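Local atomic coordinates of hydrophilic protein, virA protein (Chromobacterium violaceum, PDB entry 3BO6), a protein that probably acts as a phosphothreonine lyase effector of the SpvC type, eliminating phosphate irreversibly from phosphothreonine in host proteins. Residues 7-10 with 11-15; 145-149 with 150-154; 68-71 with 72-76. All coordinates share one frame; numbering follows the deposited sequence. Where two conformers were deposited one is given.

Interaction 1 of 3, residues 7-10 with 11-15; sequences ATNE and DLKTN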
# COMPACT_ATOMS: atom_id res chain seq x y z
N ALA A 7 -6.15 9.27 -16.97
CA ALA A 7 -6.72 10.57 -16.64
C ALA A 7 -6.30 11.01 -15.24
O ALA A 7 -6.05 12.18 -14.99
CB ALA A 7 -8.25 10.54 -16.76
N THR A 8 -6.21 10.05 -14.32
CA THR A 8 -5.76 10.32 -12.96
C THR A 8 -4.38 10.97 -12.96
O THR A 8 -4.14 11.98 -12.29
CB THR A 8 -5.73 9.04 -12.14
OG1 THR A 8 -7.05 8.46 -12.12
CG2 THR A 8 -5.27 9.34 -10.72
N ASN A 9 -3.47 10.38 -13.73
CA ASN A 9 -2.10 10.89 -13.80
C ASN A 9 -2.03 12.25 -14.52
O ASN A 9 -1.29 13.14 -14.11
CB ASN A 9 -1.20 9.85 -14.47
CG ASN A 9 0.27 10.19 -14.34
OD1 ASN A 9 0.74 10.54 -13.26
ND2 ASN A 9 1.00 10.07 -15.44
N GLU A 10 -2.80 12.41 -15.60
CA GLU A 10 -2.80 13.70 -16.29
C GLU A 10 -3.27 14.85 -15.39
O GLU A 10 -2.76 15.97 -15.46
CB GLU A 10 -3.64 13.62 -17.57
CG GLU A 10 -3.04 12.70 -18.63
CD GLU A 10 -1.60 13.06 -18.95
OE1 GLU A 10 -1.37 14.19 -19.42
OE2 GLU A 10 -0.71 12.22 -18.72
N ASP A 11 -4.25 14.56 -14.53
CA ASP A 11 -4.73 15.54 -13.56
C ASP A 11 -3.64 15.88 -12.53
O ASP A 11 -3.46 17.03 -12.16
CB ASP A 11 -6.00 15.05 -12.87
CG ASP A 11 -6.41 15.95 -11.73
OD1 ASP A 11 -6.89 17.06 -12.01
OD2 ASP A 11 -6.24 15.55 -10.56
N LEU A 12 -2.89 14.87 -12.08
CA LEU A 12 -1.77 15.12 -11.18
C LEU A 12 -0.72 16.03 -11.82
O LEU A 12 -0.14 16.87 -11.14
CB LEU A 12 -1.11 13.82 -10.72
CG LEU A 12 -1.89 12.91 -9.78
CD1 LEU A 12 -1.01 11.70 -9.45
CD2 LEU A 12 -2.32 13.66 -8.51
N LYS A 13 -0.45 15.84 -13.11
CA LYS A 13 0.51 16.69 -13.82
C LYS A 13 0.01 18.13 -13.90
O LYS A 13 0.74 19.08 -13.58
CB LYS A 13 0.79 16.15 -15.22
CG LYS A 13 1.66 14.91 -15.25
CD LYS A 13 1.75 14.38 -16.69
CE LYS A 13 2.27 12.97 -16.75
NZ LYS A 13 2.23 12.49 -18.17
N THR A 14 -1.24 18.29 -14.32
CA THR A 14 -1.81 19.62 -14.48
C THR A 14 -1.79 20.38 -13.16
O THR A 14 -1.55 21.58 -13.13
CB THR A 14 -3.26 19.52 -14.98
OG1 THR A 14 -3.29 18.89 -16.26
CG2 THR A 14 -3.90 20.91 -15.08
N ASN A 15 -2.02 19.67 -12.07
CA ASN A 15 -2.21 20.32 -10.78
C ASN A 15 -1.08 20.08 -9.79
O ASN A 15 -1.22 20.36 -8.60
CB ASN A 15 -3.56 19.91 -10.18
CG ASN A 15 -4.72 20.41 -11.02
OD1 ASN A 15 -4.97 21.61 -11.08
ND2 ASN A 15 -5.44 19.50 -11.67
O HOH W 1 -5.55 12.96 -9.94
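Glu-10 and Lys-13 form an i to i+3 salt bridge on the outer side of helix 7-14, the first helix of this alpha/beta fold. Lys-13 NZ lies 3.0 Å from Glu-10 OE2, on the syn side of the carboxylate and 18° out of its plane. Lysine can bridge that distance because its chain is extended beyond CG, while glutamate bends at chi2 (-53°) and turns its carboxylate back to meet it. On the way the lysine passes the amide of Asn-9, with CE 3.4 Å from ND2.

Beneath these side chains runs the regular i to i+4 pattern of an alpha-helix: the amides of Asp-11, Leu-12, Lys-13 and Thr-14 donate to the carbonyls of Ala-7, Thr-8, Asn-9 and Glu-10. Thr-14 OG1 also lies 3.1 Å from Glu-10 O, but its proton has another acceptor within reach, so that bond is not settled. Both the side-chain and the carbonyl oxygen of Thr-8 have partners: OG1 is hydrogen-bonded to the carbonyl of Ser-145, and O takes a water proton besides the amide of Leu-12. The same water donates to Asp-11 OD2 at 2.8 Å, joining the aspartate to the preceding turn.

Leu-12 suits the buried side, where it packs on Pro-213 and Leu-217 of helix 213-219, whereas the charged pair suits the more open side. At the C-terminal end the chain leaves helical geometry at Asn-15, whose short amide side chain folds back on the last turn. There ND2 adds a second bond to Asp-11 O, on the opposite face of its plane from the backbone donor Asn-15 N; ND2 also makes a weak bond to Asp-11 OD1, 2.9 Å away.

Interaction 2 of 3, residues 145-149 with 150-154; sequences SQYSA and SSLHN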
# COMPACT_ATOMS: atom_id res chain seq x y z
N SER A 145 -12.16 9.99 -10.39
CA SER A 145 -10.87 9.30 -10.38
C SER A 145 -9.70 10.28 -10.28
O SER A 145 -8.59 9.97 -10.69
CB SER A 145 -10.71 8.35 -11.58
OG SER A 145 -11.63 7.26 -11.52
N GLN A 146 -9.95 11.45 -9.71
CA GLN A 146 -8.87 12.37 -9.42
C GLN A 146 -8.52 12.28 -7.94
O GLN A 146 -9.40 12.11 -7.09
CB GLN A 146 -9.26 13.79 -9.78
CG GLN A 146 -9.55 13.93 -11.27
CD GLN A 146 -9.93 15.33 -11.66
OE1 GLN A 146 -10.22 16.17 -10.80
NE2 GLN A 146 -9.94 15.61 -12.96
N TYR A 147 -7.23 12.40 -7.63
CA TYR A 147 -6.78 12.49 -6.25
C TYR A 147 -6.99 13.91 -5.70
O TYR A 147 -6.57 14.88 -6.32
CB TYR A 147 -5.28 12.19 -6.16
CG TYR A 147 -4.87 10.75 -6.35
CD1 TYR A 147 -5.05 9.81 -5.35
CD2 TYR A 147 -4.23 10.34 -7.52
CE1 TYR A 147 -4.66 8.50 -5.52
CE2 TYR A 147 -3.84 9.02 -7.70
CZ TYR A 147 -4.05 8.11 -6.69
OH TYR A 147 -3.62 6.81 -6.91
N SER A 148 -7.60 14.02 -4.53
CA SER A 148 -7.63 15.32 -3.85
C SER A 148 -6.36 15.53 -3.03
O SER A 148 -5.70 14.57 -2.64
CB SER A 148 -8.86 15.41 -2.93
OG SER A 148 -8.72 14.56 -1.80
N ALA A 149 -6.02 16.79 -2.75
CA ALA A 149 -4.87 17.08 -1.89
C ALA A 149 -5.02 16.44 -0.51
O ALA A 149 -4.05 15.89 0.02
CB ALA A 149 -4.65 18.57 -1.76
N SER A 150 -6.22 16.48 0.05
CA SER A 150 -6.47 15.87 1.36
C SER A 150 -6.17 14.37 1.34
O SER A 150 -5.54 13.84 2.25
CB SER A 150 -7.92 16.10 1.79
OG SER A 150 -8.13 17.44 2.21
N SER A 151 -6.65 13.69 0.31
CA SER A 151 -6.44 12.24 0.24
C SER A 151 -4.95 11.89 0.02
O SER A 151 -4.43 10.95 0.62
CB SER A 151 -7.31 11.62 -0.86
OG SER A 151 -7.30 10.20 -0.77
N LEU A 152 -4.28 12.63 -0.85
CA LEU A 152 -2.85 12.46 -1.03
C LEU A 152 -2.11 12.64 0.31
O LEU A 152 -1.26 11.82 0.67
CB LEU A 152 -2.32 13.45 -2.08
CG LEU A 152 -2.81 13.13 -3.50
CD1 LEU A 152 -2.67 14.35 -4.40
CD2 LEU A 152 -2.06 11.91 -4.08
N HIS A 153 -2.44 13.71 1.05
CA HIS A 153 -1.80 13.96 2.34
C HIS A 153 -2.05 12.80 3.31
O HIS A 153 -1.13 12.33 3.98
CB HIS A 153 -2.32 15.28 2.92
CG HIS A 153 -1.81 15.57 4.30
ND1 HIS A 153 -0.49 15.87 4.57
CD2 HIS A 153 -2.46 15.63 5.49
CE1 HIS A 153 -0.35 16.09 5.87
NE2 HIS A 153 -1.53 15.94 6.45
N ASN A 154 -3.29 12.33 3.37
CA ASN A 154 -3.62 11.25 4.30
C ASN A 154 -2.87 9.98 3.93
O ASN A 154 -2.47 9.22 4.80
CB ASN A 154 -5.13 11.02 4.34
CG ASN A 154 -5.87 12.11 5.10
OD1 ASN A 154 -5.32 12.73 6.01
ND2 ASN A 154 -7.13 12.33 4.74
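Ser-148 caps the start of helix 149-168: Ser-151 N donates to Ser-148 OG at 3.1 Å, with an N-H...O angle of 159°. The hydroxyl stands between the backbone N and the carbonyl carbon (chi1 70°), which directs it at the first turn, where amides have no preceding carbonyl to receive them. Serine suits an N-cap because the short side chain holds the oxygen close to the backbone, within reach of the amide three residues on. Leu-152 N then donates to Ser-148 O at 3.0 Å in a nearly straight bond, and Ala-149 O accepts from His-153 N.

The tight part lies on the inner side. Tyr-147 CB sits 3.7 Å from Leu-152 CG, and the two side chains cross at about a right angle, with CD2 of the leucine 3.8 Å from CG of the tyrosine. Leu-152 also touches Leu-19 and Met-23 of helix 16-24 and Phe-214 of helix 213-219. Ala-149, small enough to fit close to a neighbouring helix, rests on Leu-19 and Gln-22. The phenol of Tyr-147 is not left without a partner in this buried setting, since its OH is hydrogen-bonded to Asp-82.

The other side is looser. Ser-150 is exposed and was modelled in two conformers, and its CB comes no nearer to Ser-148 OG than 4.0 Å. With Ser-151 N as its donor, the capping hydroxyl can give its own proton to Asp-141 OD2; the carboxylate would probably polarise it, making its oxygen a better acceptor for the positive end of the helix dipole.

Interaction 3 of 3, residues 68-71 with 72-76; sequences AHRE and NPQCK
After Arg-70 the backbone gives up its extended strand conformation: Glu-71 adopts helical backbone angles and turns the chain, and Asn-72 and Pro-73 lead it on in a more open form. Pro-73, which has no amide N-H to satisfy, fits the loop where the chain leaves the sheet, and its CD lies 3.6 Å from Glu-71 O. Arg-70 carries the side-chain contact. Its chain runs extended from CG to NE, passing Asn-72 O at 3.7 Å from CD, and brings the guanidinium beside Gln-74. There, in one of the two deposited conformers of the glutamine, Gln-74 CG lies over one face, toward the rim, 3.7 Å from NH1; a bend at chi2 (-72°) takes its amide off at a steep angle, the two planes being 75° apart.

This is the exit of strand 65-70 from the antiparallel sheet into the loop that leads to strand 82-86. Arginine suits the buried strand end because its charge is met by Asp-112, which forms a salt bridge with NH1 and also accepts from the amides of Gln-74 and Cys-75, while NH2 donates to the carbonyl of Ser-109. Farther along, Lys-76 curls back over the loop, and its NZ donates to Pro-73 O at 2.8 Å.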
# COMPACT_ATOMS: atom_id res chain seq x y z
N ALA A 68 -8.02 -8.32 2.05
CA ALA A 68 -8.95 -7.51 2.80
C ALA A 68 -9.42 -6.38 1.90
O ALA A 68 -8.60 -5.71 1.26
CB ALA A 68 -8.26 -6.93 4.03
N HIS A 69 -10.73 -6.13 1.88
CA HIS A 69 -11.24 -4.97 1.16
C HIS A 69 -12.51 -4.46 1.82
O HIS A 69 -13.34 -5.24 2.24
CB HIS A 69 -11.46 -5.24 -0.32
CG HIS A 69 -12.60 -6.15 -0.60
ND1 HIS A 69 -12.45 -7.52 -0.69
CD2 HIS A 69 -13.91 -5.90 -0.83
CE1 HIS A 69 -13.62 -8.07 -0.96
NE2 HIS A 69 -14.52 -7.11 -1.05
N ARG A 70 -12.66 -3.14 1.90
CA ARG A 70 -13.85 -2.57 2.50
C ARG A 70 -15.11 -2.94 1.74
O ARG A 70 -15.16 -2.84 0.52
CB ARG A 70 -13.75 -1.05 2.54
CG ARG A 70 -12.81 -0.52 3.59
CD ARG A 70 -12.91 0.99 3.68
NE ARG A 70 -12.27 1.51 4.89
CZ ARG A 70 -11.27 2.39 4.89
NH1 ARG A 70 -10.75 2.82 3.75
NH2 ARG A 70 -10.77 2.82 6.04
N GLU A 71 -16.13 -3.37 2.48
CA GLU A 71 -17.43 -3.61 1.91
C GLU A 71 -17.96 -2.32 1.32
O GLU A 71 -18.58 -2.32 0.26
CB GLU A 71 -18.36 -4.15 3.00
CG GLU A 71 -19.75 -4.46 2.55
CD GLU A 71 -20.56 -5.05 3.68
OE1 GLU A 71 -20.08 -6.00 4.33
OE2 GLU A 71 -21.67 -4.56 3.92
N ASN A 72 -17.71 -1.21 2.02
CA ASN A 72 -18.09 0.12 1.54
C ASN A 72 -16.83 0.98 1.37
O ASN A 72 -16.31 1.53 2.35
CB ASN A 72 -19.08 0.80 2.49
CG ASN A 72 -20.46 0.19 2.42
OD1 ASN A 72 -21.11 0.23 1.37
ND2 ASN A 72 -20.91 -0.38 3.52
N PRO A 73 -16.33 1.10 0.14
CA PRO A 73 -15.05 1.80 -0.04
C PRO A 73 -15.15 3.28 0.30
O PRO A 73 -16.19 3.91 0.06
CB PRO A 73 -14.76 1.63 -1.53
CG PRO A 73 -15.56 0.44 -1.95
CD PRO A 73 -16.80 0.48 -1.11
N GLN A 74 -14.09 3.83 0.88
CA GLN A 74 -14.01 5.26 1.12
C GLN A 74 -13.53 6.04 -0.11
O GLN A 74 -13.84 7.22 -0.25
CB GLN A 74 -13.08 5.54 2.30
CG GLN A 74 -13.66 5.08 3.62
CD GLN A 74 -14.80 5.97 4.07
OE1 GLN A 74 -15.89 5.49 4.38
NE2 GLN A 74 -14.56 7.27 4.09
N CYS A 75 -12.76 5.39 -0.98
CA CYS A 75 -12.29 6.03 -2.20
C CYS A 75 -13.20 5.64 -3.35
O CYS A 75 -13.42 4.45 -3.61
CB CYS A 75 -10.83 5.65 -2.50
SG CYS A 75 -9.67 6.34 -1.31
N LYS A 76 -13.75 6.65 -4.04
CA LYS A 76 -14.79 6.39 -5.04
C LYS A 76 -14.26 6.34 -6.47
O LYS A 76 -15.02 6.11 -7.41
CB LYS A 76 -15.90 7.44 -4.94
CG LYS A 76 -16.47 7.63 -3.54
CD LYS A 76 -17.02 6.31 -3.03
CE LYS A 76 -17.84 6.51 -1.76
NZ LYS A 76 -18.36 5.22 -1.23

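In the fold
Interactions 1 and 2 are partly buried and touch each other, their centres about 12 Å apart: Thr-8 CG2 packs against Tyr-147 CE2 at 3.4 Å, and Leu-12 CD2 lies 4.0 Å from Tyr-147 CD2. Both turn a leucine toward helix 213-219, so helix 7-14 and the start of helix 149-168 share that neighbour. Interaction 3 is a surface contact at a strand end, its centre about 16 Å from that of interaction 2, without touching it. The chemistry follows place: a salt bridge along a helix in 7-15, capping and apolar packing in 145-154, and an arginine held by an outside aspartate in 68-76.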